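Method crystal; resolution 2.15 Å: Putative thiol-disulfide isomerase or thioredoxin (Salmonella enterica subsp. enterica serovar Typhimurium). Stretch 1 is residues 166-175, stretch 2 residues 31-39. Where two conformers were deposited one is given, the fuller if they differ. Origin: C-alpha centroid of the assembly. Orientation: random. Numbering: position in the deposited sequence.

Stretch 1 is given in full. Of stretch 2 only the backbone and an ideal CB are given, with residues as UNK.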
# COMPACT_ATOMS: atom_id res chain seq x y z
N SER A 166 -2.88 11.06 -20.95
CA SER A 166 -2.59 9.64 -21.10
C SER A 166 -2.05 9.01 -19.81
O SER A 166 -1.47 9.68 -18.96
CB SER A 166 -1.61 9.42 -22.26
OG SER A 166 -0.33 9.99 -21.99
N VAL A 167 -2.26 7.70 -19.69
CA VAL A 167 -1.74 6.95 -18.56
C VAL A 167 -0.24 7.12 -18.52
O VAL A 167 0.36 7.32 -17.46
CB VAL A 167 -2.07 5.46 -18.70
CG1 VAL A 167 -1.22 4.64 -17.72
CG2 VAL A 167 -3.52 5.23 -18.46
N GLU A 168 0.36 7.06 -19.71
CA GLU A 168 1.82 7.10 -19.86
C GLU A 168 2.44 8.43 -19.42
O GLU A 168 3.49 8.44 -18.78
CB GLU A 168 2.18 6.77 -21.32
CG GLU A 168 3.66 6.80 -21.62
CD GLU A 168 3.93 6.95 -23.12
OE1 GLU A 168 2.96 7.17 -23.88
OE2 GLU A 168 5.11 6.86 -23.52
N ASN A 169 1.81 9.56 -19.76
CA ASN A 169 2.30 10.85 -19.26
C ASN A 169 2.00 11.03 -17.78
O ASN A 169 2.83 11.56 -17.04
CB ASN A 169 1.71 12.01 -20.06
CG ASN A 169 2.22 12.06 -21.47
OD1 ASN A 169 3.16 11.35 -21.81
ND2 ASN A 169 1.61 12.89 -22.31
N PHE A 170 0.82 10.60 -17.35
CA PHE A 170 0.49 10.70 -15.93
C PHE A 170 1.51 9.93 -15.09
O PHE A 170 2.04 10.46 -14.13
CB PHE A 170 -0.93 10.19 -15.59
CG PHE A 170 -1.33 10.45 -14.15
CD1 PHE A 170 -0.94 9.58 -13.14
CD2 PHE A 170 -2.06 11.57 -13.82
CE1 PHE A 170 -1.28 9.83 -11.82
CE2 PHE A 170 -2.39 11.83 -12.50
CZ PHE A 170 -2.00 10.95 -11.50
N ARG A 171 1.75 8.69 -15.46
CA ARG A 171 2.71 7.84 -14.76
C ARG A 171 4.12 8.45 -14.72
O ARG A 171 4.78 8.49 -13.68
CB ARG A 171 2.76 6.47 -15.43
CG ARG A 171 3.90 5.57 -14.97
CD ARG A 171 3.80 4.17 -15.62
NE ARG A 171 4.11 4.18 -17.04
CZ ARG A 171 3.34 3.67 -18.01
NH1 ARG A 171 2.18 3.09 -17.73
NH2 ARG A 171 3.74 3.73 -19.26
N SER A 172 4.58 8.92 -15.87
CA SER A 172 5.91 9.51 -15.97
C SER A 172 6.05 10.77 -15.12
O SER A 172 7.08 10.98 -14.47
CB SER A 172 6.25 9.85 -17.42
OG SER A 172 6.26 8.69 -18.23
N ARG A 173 5.02 11.60 -15.12
CA ARG A 173 5.10 12.84 -14.36
C ARG A 173 5.05 12.59 -12.86
O ARG A 173 5.77 13.22 -12.11
CB ARG A 173 4.03 13.84 -14.80
CG ARG A 173 4.28 14.31 -16.22
CD ARG A 173 3.04 14.96 -16.84
NE ARG A 173 3.28 15.14 -18.26
CZ ARG A 173 2.38 15.61 -19.12
NH1 ARG A 173 1.17 15.93 -18.71
NH2 ARG A 173 2.71 15.73 -20.40
N TYR A 174 4.22 11.64 -12.44
CA TYR A 174 4.13 11.28 -11.02
C TYR A 174 5.47 10.73 -10.53
O TYR A 174 5.99 11.16 -9.51
CB TYR A 174 3.01 10.25 -10.80
CG TYR A 174 2.51 10.14 -9.38
CD1 TYR A 174 1.43 10.90 -8.95
CD2 TYR A 174 3.11 9.28 -8.47
CE1 TYR A 174 0.96 10.80 -7.64
CE2 TYR A 174 2.65 9.17 -7.17
CZ TYR A 174 1.58 9.92 -6.76
OH TYR A 174 1.13 9.79 -5.48
N ALA A 175 6.03 9.79 -11.29
CA ALA A 175 7.33 9.21 -10.95
C ALA A 175 8.48 10.23 -10.99
O ALA A 175 9.41 10.15 -10.20
CB ALA A 175 7.65 8.01 -11.85
N UNK A 31 -5.57 1.37 -9.51
CA UNK A 31 -4.91 1.87 -10.71
C UNK A 31 -3.38 2.00 -10.53
O UNK A 31 -2.61 1.57 -11.40
CB UNK A 31 -5.51 3.23 -11.09
N UNK A 32 -2.94 2.59 -9.42
CA UNK A 32 -1.48 2.76 -9.24
C UNK A 32 -0.75 1.41 -9.24
O UNK A 32 0.34 1.26 -9.81
CB UNK A 32 -1.19 3.50 -7.93
N UNK A 33 -1.35 0.43 -8.57
CA UNK A 33 -0.68 -0.85 -8.34
C UNK A 33 -0.78 -1.76 -9.56
O UNK A 33 0.20 -2.36 -9.98
CB UNK A 33 -1.28 -1.55 -7.12
N UNK A 34 -1.98 -1.84 -10.12
CA UNK A 34 -2.32 -2.94 -11.02
C UNK A 34 -2.51 -2.58 -12.51
O UNK A 34 -2.24 -3.41 -13.37
CB UNK A 34 -3.61 -3.59 -10.51
N UNK A 35 -2.97 -1.37 -12.82
CA UNK A 35 -3.25 -1.06 -14.22
C UNK A 35 -2.43 0.06 -14.83
O UNK A 35 -2.22 0.08 -16.05
CB UNK A 35 -4.73 -0.70 -14.36
N UNK A 36 -1.93 0.98 -14.02
CA UNK A 36 -1.20 2.10 -14.61
C UNK A 36 0.30 2.05 -14.41
O UNK A 36 1.01 2.90 -14.92
CB UNK A 36 -1.73 3.41 -14.03
N UNK A 37 0.77 1.07 -13.65
CA UNK A 37 2.20 0.89 -13.42
C UNK A 37 2.88 2.05 -12.70
O UNK A 37 4.08 2.26 -12.90
CB UNK A 37 2.90 0.66 -14.76
N UNK A 38 2.13 2.80 -11.90
CA UNK A 38 2.71 3.90 -11.13
C UNK A 38 3.60 3.36 -9.99
O UNK A 38 4.72 3.81 -9.83
CB UNK A 38 1.60 4.79 -10.56
N UNK A 39 3.11 2.39 -9.22
CA UNK A 39 3.95 1.75 -8.21
C UNK A 39 5.27 1.26 -8.83
O UNK A 39 6.37 1.48 -8.29
CB UNK A 39 3.20 0.58 -7.56

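Stretch 1 is a helix from Val-167 onward, capped by Ser-166; its Val-167, Phe-170, Arg-171 and Tyr-174 all direct CA-to-CB toward stretch 2, so the second stretch meets a surface that is largely apolar but carries one guanidinium group.

At position 31 the backbone is helical and the ideal CB has nothing of stretch 1 within 5.5 Å. Many residues that tolerate a helix would serve, and the deposited one is Ala-31. Its carbonyl accepts from the backbone N of residues 35 and 36, the latter bond marking a wider, pi-type turn.

Position 32 is also helical, with CA-to-CB sideways to stretch 1 and no neighbour near the ideal CB. A short side chain would stop well before the partner helix, but a long apolar or aromatic one could reach the rings of Phe-170 and Tyr-174. The residue is Phe-32, and the end of its ring does come nearer. Its edge is turned toward the face of Tyr-174, the centroids 5.0 Å apart and the planes at 66°, an edge-to-face pair; Phe-32 CE2 lies 3.6 Å from Tyr-174 OH. On the side of Phe-170, Phe-32 CE1 comes within 4.1 Å of Phe-170 CE1, so one ring serves two aromatic neighbours.

Positions 33 and 34 are out of reach of stretch 1, which therefore sets no demand, and polar residues are reasonable. They are Ser-33 and Gln-34, joined by a hydrogen bond of 2.7 Å from Gln-34 NE2 to Ser-33 OG. Position 35 points sideways into space that stretch 1 leaves open; with no constraint from there, many residues would do, polar ones among them, and Thr-35 is found.

At position 36 the ideal CB is 3.9 Å from Val-167 CG1, while Arg-171 NH1 is 5.4 Å away. A flexible apolar chain could lie along the valine; a positive charge would be poorly placed so near the arginine. The deposited residue is Met-36, present as selenomethionine, and its CG packs 3.9 Å from Val-167 CG1. One N-H of the arginine is met by the backbone: Arg-171 NH1 donates to Met-36 O at 3.0 Å, nearly straight at 174°, with the oxygen at the edge of the guanidinium, where its N-H groups point.

Position 37 has phi of 63°, which by itself favours glycine, although asparagine can also adopt it. Contact does not decide the matter, since an ideal CB would only touch Arg-171 CD at a comfortable 3.7 Å. Gly-37 takes up the positive phi easily as the chain leaves the preceding helix, and Gly-37 O lies 3.3 Å from Arg-171 CD. It is also the N-cap of the next helix.

Position 38 returns to helical angles. Its ideal CB is 5.0 Å from Arg-171 CG and 5.2 Å from Tyr-174 CD2, a gap suited to a medium aliphatic side chain such as valine, leucine or isoleucine. Val-38 fills it, with CG1 3.7 Å from Tyr-174 CD2 and CG2 4.2 Å from Arg-171 CB.

Position 39 is out of reach, so many helix-compatible residues would do; Asp-39 OD2 is hydrogen-bonded elsewhere in the structure.

Stretch 2 31-39: AFSQTMGVD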
# COMPACT_ATOMS: atom_id res chain seq x y z
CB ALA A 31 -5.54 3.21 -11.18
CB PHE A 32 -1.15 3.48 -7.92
CG PHE A 32 -1.29 4.97 -7.99
CD1 PHE A 32 -2.01 5.59 -9.01
CD2 PHE A 32 -0.70 5.77 -7.02
CE1 PHE A 32 -2.13 6.96 -9.06
CE2 PHE A 32 -0.82 7.15 -7.07
CZ PHE A 32 -1.54 7.75 -8.08
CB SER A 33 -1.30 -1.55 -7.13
OG SER A 33 -0.94 -2.92 -7.08
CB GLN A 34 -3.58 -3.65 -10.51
CG GLN A 34 -3.45 -4.22 -9.10
CD GLN A 34 -2.43 -5.34 -9.04
OE1 GLN A 34 -2.77 -6.46 -9.65
NE2 GLN A 34 -1.33 -5.19 -8.47
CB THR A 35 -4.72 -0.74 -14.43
OG1 THR A 35 -5.04 0.45 -13.71
CG2 THR A 35 -5.57 -1.89 -13.90
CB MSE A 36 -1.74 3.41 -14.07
CG MSE A 36 -3.16 3.67 -14.51
SE MSE A 36 -3.74 5.39 -13.85
CE MSE A 36 -5.49 5.39 -14.74
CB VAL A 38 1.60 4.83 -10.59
CG1 VAL A 38 2.17 5.85 -9.61
CG2 VAL A 38 0.89 5.55 -11.76
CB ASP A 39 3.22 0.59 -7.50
CG ASP A 39 2.23 1.07 -6.44
OD1 ASP A 39 2.06 2.30 -6.27
OD2 ASP A 39 1.63 0.21 -5.76
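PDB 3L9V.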